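Local coordinates for glutamine amidotransferase type-2 domain-containing protein (Pseudomonas aeruginosa PAO1, PDB 1TE5) that probably acts as a class-II glutamine amidotransferase, releasing ammonia from glutamine for transfer to an acceptor that has not been established, at residues 3-14 and 69-79; 192-200 and 210-218. All coordinates share one frame; numbering follows the deposited sequence.

Contact 1. Residues 3-14 and 69-79; sequences ELLGMSANVPTD and IKSETVIGHIR
The His77 ring carries Leu4 on one face and the carboxylate of Glu3 at its edge. Leu4 CD2 sits over the ring in a CH-pi contact, 4.3 Å from the centroid and displaced toward the rim, while Glu3 OE1 lies in the ring plane 3.8 Å from His77 CE1. The planes of carboxylate and ring are turned 51° apart, and His92 meets the same ring edge-to-face. With CG anti to the backbone N (chi1 -166°), His77 swings its ring back over segment 3-14. Water 1 joins Arg79 NH2 to Glu3 OE2, weakly at the glutamate, and Asp204 takes Arg79 NE in a salt bridge.

Strands 4-9 and 73-78 run antiparallel as central neighbours in one of the sheets of the Ntn-hydrolase fold of class-II amidotransferases. Gly6 suits its place, where CA comes within 2.9 Å of Val74 O and a side chain would crowd that oxygen. On the face with Leu5, Met7 bends at its last torsion (chi3 73°) and brings CE to 3.8 Å from Val74 CG2.

The chains turn a corner at Asn10-Val11 and at Glu72, and on its far side, in a second sheet, Thr13 and Ser71 exchange backbone bonds. Here Lys70 passes Pro12, CG 3.2 Å from Pro12 O, and curls so that NZ sits between both oxygens of Asp14, 2.9 Å from OD1 and 3.0 Å from OD2, a salt bridge of weak hydrogen bonds.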
loop_
_atom_site.group_PDB
_atom_site.type_symbol
_atom_site.label_atom_id
_atom_site.label_comp_id
_atom_site.label_asym_id
_atom_site.label_seq_id
_atom_site.Cartn_x
_atom_site.Cartn_y
_atom_site.Cartn_z
ATOM N N GLU A 3 -13.265 13.521 -9.960
ATOM C CA GLU A 3 -12.069 12.700 -10.118
ATOM C C GLU A 3 -11.205 12.693 -8.857
ATOM O O GLU A 3 -11.051 11.653 -8.224
ATOM C CB GLU A 3 -11.279 13.135 -11.358
ATOM C CG GLU A 3 -12.058 12.918 -12.671
ATOM C CD GLU A 3 -11.251 13.226 -13.927
ATOM O OE1 GLU A 3 -10.360 12.409 -14.280
ATOM O OE2 GLU A 3 -11.526 14.273 -14.566
ATOM N N LEU A 4 -10.627 13.837 -8.501
ATOM C CA LEU A 4 -9.813 13.933 -7.288
ATOM C C LEU A 4 -10.750 14.030 -6.090
ATOM O O LEU A 4 -11.805 14.659 -6.166
ATOM C CB LEU A 4 -8.908 15.169 -7.326
ATOM C CG LEU A 4 -7.714 15.193 -8.285
ATOM C CD1 LEU A 4 -6.971 16.511 -8.122
ATOM C CD2 LEU A 4 -6.781 14.023 -8.011
ATOM N N LEU A 5 -10.364 13.416 -4.980
ATOM C CA LEU A 5 -11.187 13.432 -3.778
ATOM C C LEU A 5 -10.346 13.325 -2.509
ATOM O O LEU A 5 -9.712 12.302 -2.261
ATOM C CB LEU A 5 -12.205 12.285 -3.840
ATOM C CG LEU A 5 -13.148 12.039 -2.664
ATOM C CD1 LEU A 5 -13.907 13.304 -2.275
ATOM C CD2 LEU A 5 -14.111 10.938 -3.062
ATOM N N GLY A 6 -10.359 14.380 -1.704
ATOM C CA GLY A 6 -9.604 14.372 -0.473
ATOM C C GLY A 6 -10.438 14.752 0.733
ATOM O O GLY A 6 -11.597 15.162 0.617
ATOM N N MET A 7 -9.854 14.549 1.906
ATOM C CA MET A 7 -10.491 14.894 3.158
ATOM C C MET A 7 -9.439 15.097 4.232
ATOM O O MET A 7 -8.520 14.295 4.379
ATOM C CB MET A 7 -11.466 13.819 3.642
ATOM C CG MET A 7 -12.104 14.200 4.986
ATOM S SD MET A 7 -12.678 12.856 6.016
ATOM C CE MET A 7 -11.152 12.178 6.593
ATOM N N SER A 8 -9.612 16.174 4.988
ATOM C CA SER A 8 -8.739 16.513 6.098
ATOM C C SER A 8 -9.708 16.780 7.243
ATOM O O SER A 8 -10.652 17.556 7.083
ATOM C CB SER A 8 -7.935 17.766 5.758
ATOM O OG SER A 8 -7.140 18.177 6.847
ATOM N N ALA A 9 -9.552 16.049 8.342
ATOM C CA ALA A 9 -10.421 16.208 9.503
ATOM C C ALA A 9 -9.589 16.318 10.777
ATOM O O ALA A 9 -8.388 16.006 10.772
ATOM C CB ALA A 9 -11.369 15.030 9.602
ATOM N N ASN A 10 -10.215 16.769 11.863
ATOM C CA ASN A 10 -9.509 16.896 13.136
ATOM C C ASN A 10 -9.798 15.778 14.144
ATOM O O ASN A 10 -9.341 15.828 15.286
ATOM C CB ASN A 10 -9.684 18.293 13.752
ATOM C CG ASN A 10 -11.111 18.601 14.151
ATOM O OD1 ASN A 10 -11.997 17.757 14.072
ATOM N ND2 ASN A 10 -11.329 19.821 14.623
ATOM N N VAL A 11 -10.519 14.763 13.675
ATOM C CA VAL A 11 -10.870 13.579 14.448
ATOM C C VAL A 11 -11.020 12.475 13.416
ATOM O O VAL A 11 -11.275 12.762 12.249
ATOM C CB VAL A 11 -12.230 13.728 15.169
ATOM C CG1 VAL A 11 -12.095 14.598 16.379
ATOM C CG2 VAL A 11 -13.281 14.282 14.222
ATOM N N PRO A 12 -10.762 11.212 13.795
ATOM C CA PRO A 12 -10.921 10.140 12.800
ATOM C C PRO A 12 -12.409 9.999 12.414
ATOM O O PRO A 12 -13.226 9.574 13.230
ATOM C CB PRO A 12 -10.405 8.909 13.552
ATOM C CG PRO A 12 -9.394 9.496 14.509
ATOM C CD PRO A 12 -10.127 10.700 15.022
ATOM N N THR A 13 -12.755 10.354 11.178
ATOM C CA THR A 13 -14.155 10.293 10.742
ATOM C C THR A 13 -14.469 9.203 9.718
ATOM O O THR A 13 -13.610 8.791 8.932
ATOM C CB THR A 13 -14.704 11.672 10.217
ATOM O OG1 THR A 13 -14.546 11.775 8.798
ATOM C CG2 THR A 13 -13.986 12.834 10.875
ATOM N N ASP A 14 -15.709 8.722 9.771
ATOM C CA ASP A 14 -16.198 7.683 8.867
ATOM C C ASP A 14 -16.417 8.181 7.445
ATOM O O ASP A 14 -16.876 9.308 7.238
ATOM C CB ASP A 14 -17.518 7.116 9.387
ATOM C CG ASP A 14 -17.349 6.317 10.653
ATOM O OD1 ASP A 14 -16.532 5.367 10.654
ATOM O OD2 ASP A 14 -18.043 6.635 11.643
ATOM N N ILE A 69 -13.863 2.332 7.236
ATOM C CA ILE A 69 -12.852 3.375 7.159
ATOM C C ILE A 69 -13.119 4.507 8.152
ATOM O O ILE A 69 -14.264 4.927 8.345
ATOM C CB ILE A 69 -12.782 3.971 5.733
ATOM C CG1 ILE A 69 -12.487 2.877 4.703
ATOM C CG2 ILE A 69 -11.729 5.066 5.670
ATOM C CD1 ILE A 69 -12.400 3.379 3.278
ATOM N N LYS A 70 -12.055 5.000 8.773
ATOM C CA LYS A 70 -12.158 6.088 9.736
ATOM C C LYS A 70 -10.788 6.759 9.867
ATOM O O LYS A 70 -9.914 6.262 10.579
ATOM C CB LYS A 70 -12.619 5.541 11.085
ATOM C CG LYS A 70 -13.103 6.599 12.053
ATOM C CD LYS A 70 -13.285 6.043 13.458
ATOM C CE LYS A 70 -14.450 5.063 13.555
ATOM N NZ LYS A 70 -15.780 5.733 13.451
ATOM N N SER A 71 -10.607 7.880 9.177
ATOM C CA SER A 71 -9.341 8.607 9.209
ATOM C C SER A 71 -9.464 10.127 9.173
ATOM O O SER A 71 -10.563 10.682 9.094
ATOM C CB SER A 71 -8.436 8.152 8.069
ATOM O OG SER A 71 -9.104 8.213 6.829
ATOM N N GLU A 72 -8.318 10.792 9.315
ATOM C CA GLU A 72 -8.249 12.249 9.290
ATOM C C GLU A 72 -7.763 12.745 7.943
ATOM O O GLU A 72 -7.975 13.902 7.602
ATOM C CB GLU A 72 -7.303 12.763 10.374
ATOM C CG GLU A 72 -7.703 12.372 11.781
ATOM C CD GLU A 72 -6.860 13.057 12.847
ATOM O OE1 GLU A 72 -7.442 13.559 13.822
ATOM O OE2 GLU A 72 -5.622 13.097 12.717
ATOM N N THR A 73 -7.132 11.863 7.170
ATOM C CA THR A 73 -6.591 12.224 5.861
ATOM C C THR A 73 -6.892 11.173 4.791
ATOM O O THR A 73 -6.458 10.019 4.883
ATOM C CB THR A 73 -5.056 12.437 5.925
ATOM O OG1 THR A 73 -4.741 13.299 7.026
ATOM C CG2 THR A 73 -4.540 13.061 4.634
ATOM N N VAL A 74 -7.597 11.603 3.753
ATOM C CA VAL A 74 -7.970 10.728 2.655
ATOM C C VAL A 74 -7.640 11.378 1.327
ATOM O O VAL A 74 -7.947 12.542 1.118
ATOM C CB VAL A 74 -9.483 10.444 2.683
ATOM C CG1 VAL A 74 -9.893 9.612 1.466
ATOM C CG2 VAL A 74 -9.862 9.747 3.977
ATOM N N ILE A 75 -6.950 10.643 0.467
ATOM C CA ILE A 75 -6.602 11.117 -0.865
ATOM C C ILE A 75 -7.030 10.023 -1.835
ATOM O O ILE A 75 -6.676 8.857 -1.659
ATOM C CB ILE A 75 -5.075 11.385 -1.047
ATOM C CG1 ILE A 75 -4.671 12.699 -0.385
ATOM C CG2 ILE A 75 -4.720 11.466 -2.525
ATOM C CD1 ILE A 75 -3.267 13.128 -0.725
ATOM N N GLY A 76 -7.765 10.406 -2.869
ATOM C CA GLY A 76 -8.218 9.433 -3.841
ATOM C C GLY A 76 -8.371 10.020 -5.227
ATOM O O GLY A 76 -8.391 11.249 -5.403
ATOM N N HIS A 77 -8.434 9.139 -6.218
ATOM C CA HIS A 77 -8.597 9.544 -7.608
ATOM C C HIS A 77 -9.510 8.526 -8.279
ATOM O O HIS A 77 -9.141 7.370 -8.470
ATOM C CB HIS A 77 -7.267 9.540 -8.340
ATOM C CG HIS A 77 -7.239 10.238 -9.668
ATOM N ND1 HIS A 77 -8.384 10.497 -10.391
ATOM C CD2 HIS A 77 -6.212 10.727 -10.403
ATOM C CE1 HIS A 77 -8.063 11.116 -11.514
ATOM N NE2 HIS A 77 -6.752 11.268 -11.545
ATOM N N ILE A 78 -10.718 8.961 -8.609
ATOM C CA ILE A 78 -11.708 8.092 -9.242
ATOM C C ILE A 78 -11.804 8.397 -10.738
ATOM O O ILE A 78 -11.500 9.510 -11.175
ATOM C CB ILE A 78 -13.094 8.291 -8.577
ATOM C CG1 ILE A 78 -12.960 8.240 -7.051
ATOM C CG2 ILE A 78 -14.084 7.232 -9.055
ATOM C CD1 ILE A 78 -12.367 6.963 -6.506
ATOM N N ARG A 79 -12.236 7.410 -11.517
ATOM C CA ARG A 79 -12.389 7.559 -12.963
ATOM C C ARG A 79 -11.182 8.199 -13.628
ATOM O O ARG A 79 -11.279 9.238 -14.281
ATOM C CB ARG A 79 -13.676 8.322 -13.312
ATOM C CG ARG A 79 -14.955 7.534 -13.027
ATOM C CD ARG A 79 -16.214 8.218 -13.570
ATOM N NE ARG A 79 -16.483 9.497 -12.917
ATOM C CZ ARG A 79 -16.244 10.685 -13.469
ATOM N NH1 ARG A 79 -16.519 11.799 -12.801
ATOM N NH2 ARG A 79 -15.726 10.764 -14.691
HETATM O O HOH W 1 -14.571 13.048 -15.447
HETATM O O HOH W 2 -5.286 16.263 6.782
#

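Contact 2. Residues 192-200 and 210-218; sequences TRRAPFGPA and DFHAETTPD
Glu214 starts at CB, which rests over one face of the Phe197 ring in a CH-pi contact, 4.1 Å from the centroid and 17° off its normal; the same CB also touches Ala195 CB. CG continues alongside the Ala195 methyl, a group small enough to fit between Glu214 CB and the carbonyls of Thr216 and Pro217. CD reaches Pro196 CA, and at the tip OE2 accepts the backbone N-H of Phe197 (2.9 Å from Phe197 N), on its anti side and 29° out of the carboxylate plane. The chain folds back at chi2 (-80°), which turns the carboxylate toward the other segment. OE2 also lies 2.8 Å from Phe197 O, two acceptors whose closeness is unfavourable unless the acid is protonated, as it may be.

The two segments flank the hairpin of strands 200-203 and 207-211, whose last bridge is the antiparallel hydrogen-bonded pair Ala200 and Phe211. Phe211 N points nearly straight at Ala200 O (2.8 Å). Beyond that pair the chains lose strand form and continue side by side as loops; the peptide bond before Pro196 is cis.

Across the Phe197 ring from Glu214 lies the guanidinium of Arg193, with NH2 4.2 Å above the plane. Its own edge faces Gly198 O, which NH1 meets in a weak bond, and His212 O, which is merely nearby.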
loop_
_atom_site.group_PDB
_atom_site.type_symbol
_atom_site.label_atom_id
_atom_site.label_comp_id
_atom_site.label_asym_id
_atom_site.label_seq_id
_atom_site.Cartn_x
_atom_site.Cartn_y
_atom_site.Cartn_z
ATOM N N THR A 192 -15.934 23.004 4.029
ATOM C CA THR A 192 -15.628 22.692 5.413
ATOM C C THR A 192 -16.923 22.593 6.187
ATOM O O THR A 192 -17.788 23.457 6.064
ATOM C CB THR A 192 -14.775 23.786 6.058
ATOM O OG1 THR A 192 -13.668 24.101 5.208
ATOM C CG2 THR A 192 -14.254 23.326 7.411
ATOM N N ARG A 193 -17.053 21.550 6.994
ATOM C CA ARG A 193 -18.247 21.346 7.793
ATOM C C ARG A 193 -17.849 21.394 9.257
ATOM O O ARG A 193 -16.959 20.667 9.683
ATOM C CB ARG A 193 -18.880 19.998 7.436
ATOM C CG ARG A 193 -19.373 19.933 5.987
ATOM C CD ARG A 193 -19.554 18.506 5.492
ATOM N NE ARG A 193 -20.559 17.761 6.248
ATOM C CZ ARG A 193 -20.317 16.623 6.896
ATOM N NH1 ARG A 193 -21.296 16.010 7.553
ATOM N NH2 ARG A 193 -19.095 16.100 6.905
ATOM N N ARG A 194 -18.475 22.287 10.016
ATOM C CA ARG A 194 -18.172 22.435 11.435
ATOM C C ARG A 194 -19.279 21.917 12.329
ATOM O O ARG A 194 -20.447 22.191 12.089
ATOM C CB ARG A 194 -17.910 23.902 11.745
ATOM C CG ARG A 194 -16.712 24.423 11.016
ATOM C CD ARG A 194 -16.684 25.925 10.915
ATOM N NE ARG A 194 -15.563 26.334 10.077
ATOM C CZ ARG A 194 -14.290 26.192 10.425
ATOM N NH1 ARG A 194 -13.328 26.578 9.600
ATOM N NH2 ARG A 194 -13.979 25.690 11.615
ATOM N N ALA A 195 -18.907 21.180 13.367
ATOM C CA ALA A 195 -19.881 20.633 14.302
ATOM C C ALA A 195 -20.701 21.763 14.913
ATOM O O ALA A 195 -20.172 22.836 15.217
ATOM C CB ALA A 195 -19.186 19.836 15.388
ATOM N N PRO A 196 -22.014 21.544 15.090
ATOM C CA PRO A 196 -22.718 20.307 14.746
ATOM C C PRO A 196 -23.116 20.232 13.269
ATOM O O PRO A 196 -23.440 21.247 12.638
ATOM C CB PRO A 196 -23.950 20.377 15.632
ATOM C CG PRO A 196 -24.296 21.832 15.546
ATOM C CD PRO A 196 -22.942 22.517 15.699
ATOM N N PHE A 197 -23.062 19.021 12.728
ATOM C CA PHE A 197 -23.448 18.776 11.350
ATOM C C PHE A 197 -24.088 17.392 11.253
ATOM O O PHE A 197 -23.804 16.512 12.064
ATOM C CB PHE A 197 -22.251 18.932 10.394
ATOM C CG PHE A 197 -21.037 18.130 10.776
ATOM C CD1 PHE A 197 -21.037 16.743 10.694
ATOM C CD2 PHE A 197 -19.876 18.768 11.181
ATOM C CE1 PHE A 197 -19.903 16.007 11.004
ATOM C CE2 PHE A 197 -18.730 18.038 11.494
ATOM C CZ PHE A 197 -18.747 16.657 11.406
ATOM N N GLY A 198 -25.041 17.241 10.341
ATOM C CA GLY A 198 -25.690 15.954 10.182
ATOM C C GLY A 198 -25.056 15.173 9.051
ATOM O O GLY A 198 -24.204 15.703 8.334
ATOM N N PRO A 199 -25.480 13.919 8.838
ATOM C CA PRO A 199 -24.928 13.085 7.769
ATOM C C PRO A 199 -25.124 13.693 6.386
ATOM O O PRO A 199 -26.156 14.301 6.104
ATOM C CB PRO A 199 -25.700 11.773 7.932
ATOM C CG PRO A 199 -26.999 12.212 8.527
ATOM C CD PRO A 199 -26.543 13.202 9.559
ATOM N N ALA A 200 -24.117 13.550 5.536
ATOM C CA ALA A 200 -24.181 14.077 4.185
ATOM C C ALA A 200 -23.838 12.966 3.220
ATOM O O ALA A 200 -23.083 12.054 3.552
ATOM C CB ALA A 200 -23.204 15.234 4.020
ATOM N N ASP A 210 -20.754 8.433 1.799
ATOM C CA ASP A 210 -21.552 8.952 2.893
ATOM C C ASP A 210 -20.731 9.366 4.088
ATOM O O ASP A 210 -19.746 8.714 4.439
ATOM C CB ASP A 210 -22.590 7.922 3.353
ATOM C CG ASP A 210 -23.590 7.584 2.274
ATOM O OD1 ASP A 210 -23.419 6.524 1.630
ATOM O OD2 ASP A 210 -24.538 8.376 2.073
ATOM N N PHE A 211 -21.197 10.430 4.731
ATOM C CA PHE A 211 -20.578 10.987 5.925
ATOM C C PHE A 211 -21.627 10.978 7.033
ATOM O O PHE A 211 -22.819 11.156 6.773
ATOM C CB PHE A 211 -20.093 12.410 5.657
ATOM C CG PHE A 211 -18.900 12.477 4.744
ATOM C CD1 PHE A 211 -19.060 12.594 3.373
ATOM C CD2 PHE A 211 -17.610 12.426 5.264
ATOM C CE1 PHE A 211 -17.946 12.664 2.533
ATOM C CE2 PHE A 211 -16.493 12.495 4.431
ATOM C CZ PHE A 211 -16.659 12.615 3.063
ATOM N N HIS A 212 -21.189 10.711 8.259
ATOM C CA HIS A 212 -22.102 10.653 9.401
ATOM C C HIS A 212 -22.186 11.978 10.146
ATOM O O HIS A 212 -21.735 13.012 9.650
ATOM C CB HIS A 212 -21.681 9.535 10.368
ATOM C CG HIS A 212 -21.651 8.168 9.743
ATOM N ND1 HIS A 212 -21.045 7.085 10.344
ATOM C CD2 HIS A 212 -22.148 7.715 8.565
ATOM C CE1 HIS A 212 -21.168 6.023 9.565
ATOM N NE2 HIS A 212 -21.835 6.379 8.480
ATOM N N ALA A 213 -22.841 11.940 11.305
ATOM C CA ALA A 213 -22.992 13.113 12.162
ATOM C C ALA A 213 -21.676 13.342 12.909
ATOM O O ALA A 213 -20.750 12.539 12.795
ATOM C CB ALA A 213 -24.125 12.898 13.146
ATOM N N GLU A 214 -21.605 14.411 13.698
ATOM C CA GLU A 214 -20.385 14.731 14.432
ATOM C C GLU A 214 -20.067 13.789 15.589
ATOM O O GLU A 214 -20.962 13.318 16.297
ATOM C CB GLU A 214 -20.414 16.176 14.932
ATOM C CG GLU A 214 -21.290 16.425 16.168
ATOM C CD GLU A 214 -22.773 16.554 15.861
ATOM O OE1 GLU A 214 -23.588 16.304 16.782
ATOM O OE2 GLU A 214 -23.123 16.931 14.719
ATOM N N THR A 215 -18.772 13.546 15.777
ATOM C CA THR A 215 -18.239 12.676 16.827
ATOM C C THR A 215 -18.192 13.442 18.149
ATOM O O THR A 215 -18.528 12.905 19.210
ATOM C CB THR A 215 -16.796 12.249 16.490
ATOM O OG1 THR A 215 -16.761 11.651 15.189
ATOM C CG2 THR A 215 -16.263 11.266 17.523
ATOM N N THR A 216 -17.691 14.675 18.072
ATOM C CA THR A 216 -17.561 15.572 19.223
ATOM C C THR A 216 -18.110 16.938 18.809
ATOM O O THR A 216 -18.317 17.206 17.620
ATOM C CB THR A 216 -16.073 15.780 19.644
ATOM O OG1 THR A 216 -15.463 16.776 18.814
ATOM C CG2 THR A 216 -15.271 14.507 19.514
ATOM N N PRO A 217 -18.377 17.816 19.783
ATOM C CA PRO A 217 -18.901 19.143 19.445
ATOM C C PRO A 217 -17.859 20.082 18.832
ATOM O O PRO A 217 -18.150 21.251 18.565
ATOM C CB PRO A 217 -19.402 19.658 20.790
ATOM C CG PRO A 217 -18.481 19.009 21.759
ATOM C CD PRO A 217 -18.386 17.600 21.238
ATOM N N ASP A 218 -16.652 19.564 18.612
ATOM C CA ASP A 218 -15.569 20.356 18.037
ATOM C C ASP A 218 -15.059 19.803 16.714
ATOM O O ASP A 218 -13.967 20.152 16.283
ATOM C CB ASP A 218 -14.399 20.461 19.020
ATOM C CG ASP A 218 -14.840 20.860 20.410
ATOM O OD1 ASP A 218 -14.722 20.023 21.331
ATOM O OD2 ASP A 218 -15.308 22.005 20.573
#

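Overall arrangement
Contact 1 closes along the chain before contact 2 opens, and their centres lie 14 Å apart. Contact 1 is buried near the middle of the chain, whereas contact 2 lies at the surface. Two sheets tie them together: strands 4-9, 73-80 and 188-194 belong to the seven-stranded sheet, and strands 12-19 and 207-211 are neighbours in the four-stranded one. The contacts also touch directly. A probable hydrogen bond from Asn10 ND2 to Asp218 O joins the corner of 3-14 to the loop after strand 207-211, while Asn10 OD1 accepts from Val220 N; Met7 SD packing on the Phe211 ring joins strand to strand. Early and late parts of the chain are thus linked within the class-II amidotransferase fold.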